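PDB 4RU0: putative branched-chain amino acid ABC transporter, periplasmic branched-chain amino acid-binding protein from Pseudomonas protegens Pf-5, which probably captures branched-chain amino acids or related small solutes in the periplasm and hands them to an ABC importer of the inner membrane. Local coordinates for residues I212-A217 and R228-Q233; F259-I264 and K284-L289. All blocks are in the same frame, centred on the assembly; numbering follows the deposited sequence.

In the fold
Both contacts belong to the same alpha/beta lobe of a leucine-binding-protein-type fold, and both reach its mixed sheet. Contact 1 sits at an edge: helix 224-233 lies over strand 210-216, the outermost strand on that side, and side chains alone meet, isoleucines facing glutamine amides tip to tip. Contact 2 lies further into the sheet, where the turn before strand 264-266 joins the start of strand 287-290; here the backbone does much of the work, with one interstrand hydrogen bond and two CA-H...O contacts. Contact 1 is largely buried, its glutamines partly exposed; contact 2 is only partly buried, with K284 exposed. The two adjoin through I230 CG2 and F259 CD1, 3.7 Å apart.

Contact 1 (I212-A217 and R228-Q233); sequences IQIPVA and RQIRQQ
A strand-to-helix packing unit at the sheet edge of an alpha/beta lobe brings I212 and I214 of strand 210-216 against Q229, I230 and Q233 of helix 224-233. The helix follows the strand in the chain and runs back nearly antiparallel to it, as in the beta-alpha units of periplasmic binding proteins. The axes of 212-216 and 228-233 run at 163° and approach to 10.9 Å, a gap filled by side chains.

I214 is shared by two helix residues. Its CD1 lies 3.7 Å from I230 CG1, the purely apolar part of the interface, while its CG1 is 3.6 Å from Q229 NE2 as the isoleucine and the extended glutamine meet tip to tip. I230 leads on toward P235 and F259, carrying the hydrophobic layer to the next loops. One helical turn on, Q233 also reaches tip to tip for I212: its OE1 is 3.6 Å from I212 CG2, and the CD1 branch of I212 lies against the same amide.

Q229 points its CB toward the strand; with CG anti to the backbone N and the chain extended beyond it, the amide is carried to I214. Two polar partners of NE2, Q233 OE1 and a water, fix the turn of this carboxamide. NE2 donates to Q233 OE1 at 3.1 Å. An alanine at Q229 would probably leave Q233 OE1 and the water on Q213 O without their NE2 partner, free the Q233 amide to turn and open a gap beside CG1 and CD1 of I214. The acceptor lies within 4° of the Q229 amide plane, whereas the donor stands 38° out of the Q233 carbonyl plane. The second link runs to the strand backbone: a water accepts from Q229 NE2 at 2.8 Å and donates to Q213 O.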
ATOM      1  N   ILE A 212      12.939  -0.583  20.846  1.00 13.82           N
ATOM      2  CA  ILE A 212      11.889  -0.724  21.846  1.00 14.08           C
ATOM      3  C   ILE A 212      10.572  -1.115  21.176  1.00 23.88           C
ATOM      4  O   ILE A 212      10.053  -0.384  20.336  1.00 17.29           O
ATOM      5  CB  ILE A 212      11.697   0.586  22.648  1.00 37.62           C
ATOM      6  CG1 ILE A 212      13.009   0.996  23.326  1.00 15.62           C
ATOM      7  CG2 ILE A 212      10.584   0.440  23.680  1.00 15.05           C
ATOM      8  CD1 ILE A 212      12.934   2.331  24.034  1.00 16.27           C
ATOM      9  N   GLN A 213      10.040  -2.273  21.551  1.00 23.40           N
ATOM     10  CA  GLN A 213       8.809  -2.796  20.964  1.00 23.15           C
ATOM     11  C   GLN A 213       7.652  -2.784  21.966  1.00 18.83           C
ATOM     12  O   GLN A 213       7.699  -3.464  22.989  1.00 18.94           O
ATOM     13  CB  GLN A 213       9.038  -4.218  20.438  1.00 14.24           C
ATOM     14  CG  GLN A 213       9.972  -4.296  19.228  1.00 25.11           C
ATOM     15  CD  GLN A 213       9.402  -3.607  17.992  1.00 26.53           C
ATOM     16  OE1 GLN A 213       8.198  -3.372  17.891  1.00 19.30           O
ATOM     17  NE2 GLN A 213      10.273  -3.281  17.046  1.00 36.92           N
ATOM     18  N   ILE A 214       6.614  -2.011  21.672  1.00 20.41           N
ATOM     19  CA  ILE A 214       5.515  -1.833  22.625  1.00 23.26           C
ATOM     20  C   ILE A 214       4.156  -2.177  22.011  1.00 14.98           C
ATOM     21  O   ILE A 214       3.638  -1.433  21.175  1.00 15.18           O
ATOM     22  CB  ILE A 214       5.469  -0.388  23.154  1.00 27.78           C
ATOM     23  CG1 ILE A 214       6.821   0.012  23.758  1.00 22.41           C
ATOM     24  CG2 ILE A 214       4.373  -0.241  24.175  1.00 19.63           C
ATOM     25  CD1 ILE A 214       6.937   1.498  24.059  1.00 15.31           C
ATOM     26  N   PRO A 215       3.577  -3.315  22.417  1.00 16.22           N
ATOM     27  CA  PRO A 215       2.281  -3.765  21.887  1.00 16.87           C
ATOM     28  C   PRO A 215       1.090  -2.996  22.452  1.00 24.20           C
ATOM     29  O   PRO A 215       1.130  -2.533  23.593  1.00 24.21           O
ATOM     30  CB  PRO A 215       2.219  -5.233  22.315  1.00 18.38           C
ATOM     31  CG  PRO A 215       3.076  -5.307  23.526  1.00 19.21           C
ATOM     32  CD  PRO A 215       4.193  -4.317  23.306  1.00 17.53           C
ATOM     33  N   VAL A 216       0.046  -2.851  21.641  1.00 21.60           N
ATOM     34  CA  VAL A 216      -1.218  -2.288  22.097  1.00 26.44           C
ATOM     35  C   VAL A 216      -2.341  -3.268  21.804  1.00 31.58           C
ATOM     36  O   VAL A 216      -2.629  -3.566  20.641  1.00 32.01           O
ATOM     37  CB  VAL A 216      -1.545  -0.948  21.423  1.00 23.60           C
ATOM     38  CG1 VAL A 216      -2.965  -0.526  21.768  1.00 21.97           C
ATOM     39  CG2 VAL A 216      -0.567   0.116  21.861  1.00 25.39           C
ATOM     40  N   ALA A 217      -2.972  -3.770  22.860  1.00 29.88           N
ATOM     41  CA  ALA A 217      -4.022  -4.772  22.725  1.00 25.45           C
ATOM     42  C   ALA A 217      -5.277  -4.173  22.106  1.00 31.11           C
ATOM     43  O   ALA A 217      -5.593  -3.002  22.330  1.00 39.90           O
ATOM     44  CB  ALA A 217      -4.346  -5.390  24.086  1.00 27.83           C
ATOM     45  N   ARG A 228       3.162   5.998  29.225  1.00 24.26           N
ATOM     46  CA  ARG A 228       3.896   6.181  30.475  1.00 26.91           C
ATOM     47  C   ARG A 228       5.294   5.594  30.307  1.00 24.92           C
ATOM     48  O   ARG A 228       6.285   6.165  30.747  1.00 19.20           O
ATOM     49  CB  ARG A 228       3.155   5.519  31.645  1.00 22.77           C
ATOM     50  CG  ARG A 228       3.905   5.514  32.949  1.00 24.50           C
ATOM     51  CD  ARG A 228       3.013   5.043  34.102  1.00 27.60           C
ATOM     52  NE  ARG A 228       2.709   3.614  34.019  1.00 56.66           N
ATOM     53  CZ  ARG A 228       1.517   3.102  33.715  1.00 49.78           C
ATOM     54  NH1 ARG A 228       0.481   3.897  33.464  1.00 50.45           N
ATOM     55  NH2 ARG A 228       1.356   1.784  33.678  1.00 42.05           N
ATOM     56  N   GLN A 229       5.364   4.448  29.645  1.00 24.45           N
ATOM     57  CA  GLN A 229       6.643   3.832  29.353  1.00 17.42           C
ATOM     58  C   GLN A 229       7.478   4.723  28.430  1.00 28.52           C
ATOM     59  O   GLN A 229       8.675   4.915  28.649  1.00 27.65           O
ATOM     60  CB  GLN A 229       6.444   2.464  28.718  1.00 17.17           C
ATOM     61  CG  GLN A 229       7.738   1.808  28.272  1.00 23.44           C
ATOM     62  CD  GLN A 229       7.511   0.424  27.699  1.00 19.32           C
ATOM     63  OE1 GLN A 229       6.455  -0.173  27.902  1.00 37.28           O
ATOM     64  NE2 GLN A 229       8.496  -0.086  26.965  1.00 22.92           N
ATOM     65  N   ILE A 230       6.830   5.273  27.408  1.00 23.99           N
ATOM     66  CA  ILE A 230       7.504   6.110  26.428  1.00 13.45           C
ATOM     67  C   ILE A 230       8.023   7.401  27.057  1.00 18.30           C
ATOM     68  O   ILE A 230       9.122   7.851  26.730  1.00 14.49           O
ATOM     69  CB  ILE A 230       6.564   6.426  25.244  1.00 15.84           C
ATOM     70  CG1 ILE A 230       6.424   5.187  24.355  1.00 15.79           C
ATOM     71  CG2 ILE A 230       7.073   7.607  24.432  1.00 12.24           C
ATOM     72  CD1 ILE A 230       5.262   5.249  23.380  1.00 11.91           C
ATOM     73  N   ARG A 231       7.262   7.987  27.978  1.00 20.22           N
ATOM     74  CA  ARG A 231       7.754   9.179  28.664  1.00 16.36           C
ATOM     75  C   ARG A 231       8.951   8.836  29.557  1.00 22.75           C
ATOM     76  O   ARG A 231       9.906   9.614  29.633  1.00 20.18           O
ATOM     77  CB  ARG A 231       6.651   9.849  29.485  1.00 20.67           C
ATOM     78  CG  ARG A 231       7.054  11.232  30.004  1.00 27.03           C
ATOM     79  CD  ARG A 231       5.945  11.867  30.827  1.00 37.98           C
ATOM     80  NE  ARG A 231       6.375  13.070  31.537  1.00 36.89           N
ATOM     81  CZ  ARG A 231       6.314  14.301  31.038  1.00 45.43           C
ATOM     82  NH1 ARG A 231       5.851  14.502  29.811  1.00 46.73           N
ATOM     83  NH2 ARG A 231       6.718  15.339  31.764  1.00 42.04           N
ATOM     84  N   GLN A 232       8.904   7.680  30.226  1.00 17.69           N
ATOM     85  CA  GLN A 232      10.027   7.216  31.046  1.00 23.30           C
ATOM     86  C   GLN A 232      11.290   7.005  30.212  1.00 18.48           C
ATOM     87  O   GLN A 232      12.372   7.458  30.574  1.00 19.84           O
ATOM     88  CB  GLN A 232       9.678   5.910  31.768  1.00 19.95           C
ATOM     89  CG  GLN A 232       8.799   6.057  33.001  1.00 34.00           C
ATOM     90  CD  GLN A 232       8.207   4.726  33.443  1.00 39.38           C
ATOM     91  OE1 GLN A 232       8.156   3.770  32.667  1.00 43.44           O
ATOM     92  NE2 GLN A 232       7.758   4.657  34.689  1.00 35.42           N
ATOM     93  N   GLN A 233      11.156   6.304  29.095  1.00 20.54           N
ATOM     94  CA  GLN A 233      12.320   5.966  28.296  1.00 15.60           C
ATOM     95  C   GLN A 233      12.754   7.122  27.391  1.00 20.50           C
ATOM     96  O   GLN A 233      13.897   7.156  26.947  1.00 18.80           O
ATOM     97  CB  GLN A 233      12.040   4.707  27.475  1.00 14.92           C
ATOM     98  CG  GLN A 233      12.043   3.429  28.307  1.00 16.32           C
ATOM     99  CD  GLN A 233      11.626   2.207  27.507  1.00 29.60           C
ATOM    100  OE1 GLN A 233      10.579   2.207  26.864  1.00 30.30           O
ATOM    101  NE2 GLN A 233      12.443   1.160  27.544  1.00 26.54           N
TER
HETATM  102  O   HOH W   1       8.676  -2.596  25.672  1.00 23.74           O

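Contact 2 (F259-I264 and K284-L289); sequences FPVDHI and KGYLAL
Backbone meets backbone where L287 N donates to I264 O at 3.1 Å, at the point where strands 264-266 and 287-290 come together. Before this bond, the 3-10 turn 261-263 lies against the chain leading into the second strand. Two CA-H...O contacts run in opposite senses there: Y286 CA toward V261 O, and D262 CA toward G285 O, which also accepts a hydrogen bond from Q401 NE2. V261 O additionally receives the backbone N of I264, closing the turn.

D262 CB sits 3.3 Å from G285 O. The positive phi of G285 (101°) and the nearness of D262 CB would both crowd a side chain at that position.

V261 extends CG1 anti to its backbone N (chi1 175°), which brings this methyl 3.7 Å from Y286 CB and close to the plane of the tyrosine ring, at its edge. I264 also meets the rim of this ring: its CG2 lies 3.9 Å from Y286 CE1, again at the edge, with the two side chains crossing at about a right angle. The phenol end of Y286 is anchored elsewhere, through a hydrogen bond between OH and A270 O, while L240 and W407 also pack on this residue. L287 lies beside the 3-10 turn, its CB 3.3 Å from I264 O and its CD1 3.7 Å from D262 O.

Further backbone bonds join L287 to G266, and Y286 and A288 to strand 396-402. Strands 264-266 and 287-290 are parallel neighbours, whereas 396-402 runs antiparallel to the latter; parallel strands preceded by helices form the central sheet in the alpha/beta lobes of periplasmic binding proteins.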
ATOM      1  N   PHE A 259       4.750  13.871  25.116  1.00 29.29           N
ATOM      2  CA  PHE A 259       5.697  13.438  24.094  1.00 16.41           C
ATOM      3  C   PHE A 259       5.470  14.250  22.820  1.00 18.47           C
ATOM      4  O   PHE A 259       4.329  14.460  22.413  1.00 38.72           O
ATOM      5  CB  PHE A 259       5.573  11.942  23.812  1.00 14.80           C
ATOM      6  CG  PHE A 259       6.684  11.405  22.951  1.00 15.11           C
ATOM      7  CD1 PHE A 259       7.907  11.061  23.510  1.00 12.20           C
ATOM      8  CD2 PHE A 259       6.516  11.276  21.577  1.00 16.47           C
ATOM      9  CE1 PHE A 259       8.935  10.589  22.723  1.00 17.91           C
ATOM     10  CE2 PHE A 259       7.539  10.802  20.779  1.00 14.06           C
ATOM     11  CZ  PHE A 259       8.752  10.457  21.349  1.00 18.68           C
ATOM     12  N   PRO A 260       6.558  14.739  22.205  1.00 22.60           N
ATOM     13  CA  PRO A 260       6.429  15.628  21.040  1.00 24.84           C
ATOM     14  C   PRO A 260       5.926  14.888  19.807  1.00 25.73           C
ATOM     15  O   PRO A 260       6.534  13.930  19.329  1.00 23.61           O
ATOM     16  CB  PRO A 260       7.854  16.167  20.835  1.00 26.78           C
ATOM     17  CG  PRO A 260       8.747  15.210  21.545  1.00 26.21           C
ATOM     18  CD  PRO A 260       7.952  14.593  22.655  1.00 17.14           C
ATOM     19  N   VAL A 261       4.801  15.357  19.292  1.00 25.66           N
ATOM     20  CA  VAL A 261       4.061  14.657  18.258  1.00 23.38           C
ATOM     21  C   VAL A 261       4.813  14.631  16.928  1.00 29.00           C
ATOM     22  O   VAL A 261       4.607  13.735  16.104  1.00 23.45           O
ATOM     23  CB  VAL A 261       2.662  15.305  18.084  1.00 34.44           C
ATOM     24  CG1 VAL A 261       1.900  14.682  16.932  1.00 26.22           C
ATOM     25  CG2 VAL A 261       1.877  15.163  19.381  1.00 32.25           C
ATOM     26  N   ASP A 262       5.704  15.593  16.719  1.00 24.64           N
ATOM     27  CA  ASP A 262       6.469  15.613  15.474  1.00 25.19           C
ATOM     28  C   ASP A 262       7.704  14.713  15.571  1.00 24.47           C
ATOM     29  O   ASP A 262       8.559  14.712  14.686  1.00 25.70           O
ATOM     30  CB  ASP A 262       6.863  17.047  15.097  1.00 27.29           C
ATOM     31  CG  ASP A 262       7.807  17.679  16.097  1.00 43.98           C
ATOM     32  OD1 ASP A 262       7.832  17.242  17.266  1.00 47.88           O
ATOM     33  OD2 ASP A 262       8.522  18.622  15.706  1.00 44.78           O
ATOM     34  N   HIS A 263       7.787  13.944  16.654  1.00 21.05           N
ATOM     35  CA  HIS A 263       8.774  12.875  16.763  1.00 18.98           C
ATOM     36  C   HIS A 263       8.080  11.539  16.561  1.00 22.20           C
ATOM     37  O   HIS A 263       8.676  10.485  16.790  1.00 19.31           O
ATOM     38  CB  HIS A 263       9.480  12.887  18.121  1.00 17.42           C
ATOM     39  CG  HIS A 263      10.327  14.102  18.357  1.00 47.12           C
ATOM     40  ND1 HIS A 263      11.203  14.196  19.421  1.00 48.63           N
ATOM     41  CD2 HIS A 263      10.431  15.266  17.681  1.00 47.80           C
ATOM     42  CE1 HIS A 263      11.811  15.370  19.385  1.00 50.63           C
ATOM     43  NE2 HIS A 263      11.358  16.039  18.337  1.00 52.50           N
ATOM     44  N   ILE A 264       6.811  11.592  16.158  1.00 19.16           N
ATOM     45  CA  ILE A 264       6.031  10.385  15.903  1.00 18.46           C
ATOM     46  C   ILE A 264       5.852  10.184  14.403  1.00 29.44           C
ATOM     47  O   ILE A 264       5.397  11.086  13.707  1.00 21.64           O
ATOM     48  CB  ILE A 264       4.636  10.441  16.566  1.00 18.97           C
ATOM     49  CG1 ILE A 264       4.746  10.817  18.048  1.00 18.12           C
ATOM     50  CG2 ILE A 264       3.903   9.105  16.398  1.00 18.06           C
ATOM     51  CD1 ILE A 264       3.430  10.767  18.780  1.00 18.51           C
ATOM     52  N   LYS A 284      -1.051  18.171  15.734  1.00 34.99           N
ATOM     53  CA  LYS A 284      -0.235  19.107  14.961  1.00 41.17           C
ATOM     54  C   LYS A 284       1.235  18.698  14.964  1.00 34.31           C
ATOM     55  O   LYS A 284       1.835  18.523  16.021  1.00 37.23           O
ATOM     56  CB  LYS A 284      -0.372  20.531  15.511  1.00 41.50           C
ATOM     57  CG  LYS A 284      -1.720  21.183  15.258  1.00 46.52           C
ATOM     58  CD  LYS A 284      -1.738  22.604  15.803  1.00 57.21           C
ATOM     59  CE  LYS A 284      -2.995  23.353  15.385  1.00 66.59           C
ATOM     60  NZ  LYS A 284      -3.079  23.518  13.907  1.00 72.09           N
ATOM     61  N   GLY A 285       1.811  18.542  13.777  1.00 34.57           N
ATOM     62  CA  GLY A 285       3.211  18.174  13.662  1.00 32.95           C
ATOM     63  C   GLY A 285       3.442  16.702  13.362  1.00 30.83           C
ATOM     64  O   GLY A 285       4.536  16.311  12.949  1.00 29.82           O
ATOM     65  N   TYR A 286       2.408  15.892  13.575  1.00 30.29           N
ATOM     66  CA  TYR A 286       2.445  14.450  13.323  1.00 28.87           C
ATOM     67  C   TYR A 286       3.017  14.088  11.959  1.00 30.51           C
ATOM     68  O   TYR A 286       2.617  14.654  10.942  1.00 32.04           O
ATOM     69  CB  TYR A 286       1.034  13.882  13.463  1.00 28.70           C
ATOM     70  CG  TYR A 286       0.880  12.409  13.154  1.00 27.14           C
ATOM     71  CD1 TYR A 286       1.297  11.439  14.059  1.00 24.78           C
ATOM     72  CD2 TYR A 286       0.290  11.990  11.973  1.00 28.12           C
ATOM     73  CE1 TYR A 286       1.144  10.089  13.783  1.00 23.49           C
ATOM     74  CE2 TYR A 286       0.129  10.646  11.690  1.00 26.82           C
ATOM     75  CZ  TYR A 286       0.556   9.701  12.595  1.00 28.01           C
ATOM     76  OH  TYR A 286       0.391   8.365  12.312  1.00 28.81           O
ATOM     77  N   LEU A 287       3.967  13.157  11.947  1.00 26.84           N
ATOM     78  CA  LEU A 287       4.538  12.661  10.696  1.00 27.02           C
ATOM     79  C   LEU A 287       3.896  11.335  10.282  1.00 29.03           C
ATOM     80  O   LEU A 287       3.409  10.577  11.128  1.00 26.11           O
ATOM     81  CB  LEU A 287       6.048  12.476  10.824  1.00 25.69           C
ATOM     82  CG  LEU A 287       6.860  13.696  11.259  1.00 26.32           C
ATOM     83  CD1 LEU A 287       8.352  13.397  11.216  1.00 25.12           C
ATOM     84  CD2 LEU A 287       6.518  14.885  10.388  1.00 31.86           C
ATOM     85  N   ALA A 288       3.907  11.050   8.982  1.00 27.15           N
ATOM     86  CA  ALA A 288       3.425   9.761   8.493  1.00 26.44           C
ATOM     87  C   ALA A 288       4.120   9.365   7.198  1.00 26.91           C
ATOM     88  O   ALA A 288       4.460  10.221   6.382  1.00 28.59           O
ATOM     89  CB  ALA A 288       1.920   9.797   8.295  1.00 27.70           C
ATOM     90  N   LEU A 289       4.340   8.064   7.024  1.00 25.52           N
ATOM     91  CA  LEU A 289       4.893   7.535   5.782  1.00 26.02           C
ATOM     92  C   LEU A 289       3.772   7.294   4.775  1.00 27.53           C
ATOM     93  O   LEU A 289       2.645   6.977   5.156  1.00 28.08           O
ATOM     94  CB  LEU A 289       5.663   6.233   6.042  1.00 25.92           C
ATOM     95  CG  LEU A 289       6.872   6.304   6.976  1.00 22.41           C
ATOM     96  CD1 LEU A 289       7.287   4.908   7.431  1.00 26.41           C
ATOM     97  CD2 LEU A 289       8.031   7.003   6.303  1.00 23.34           C
TER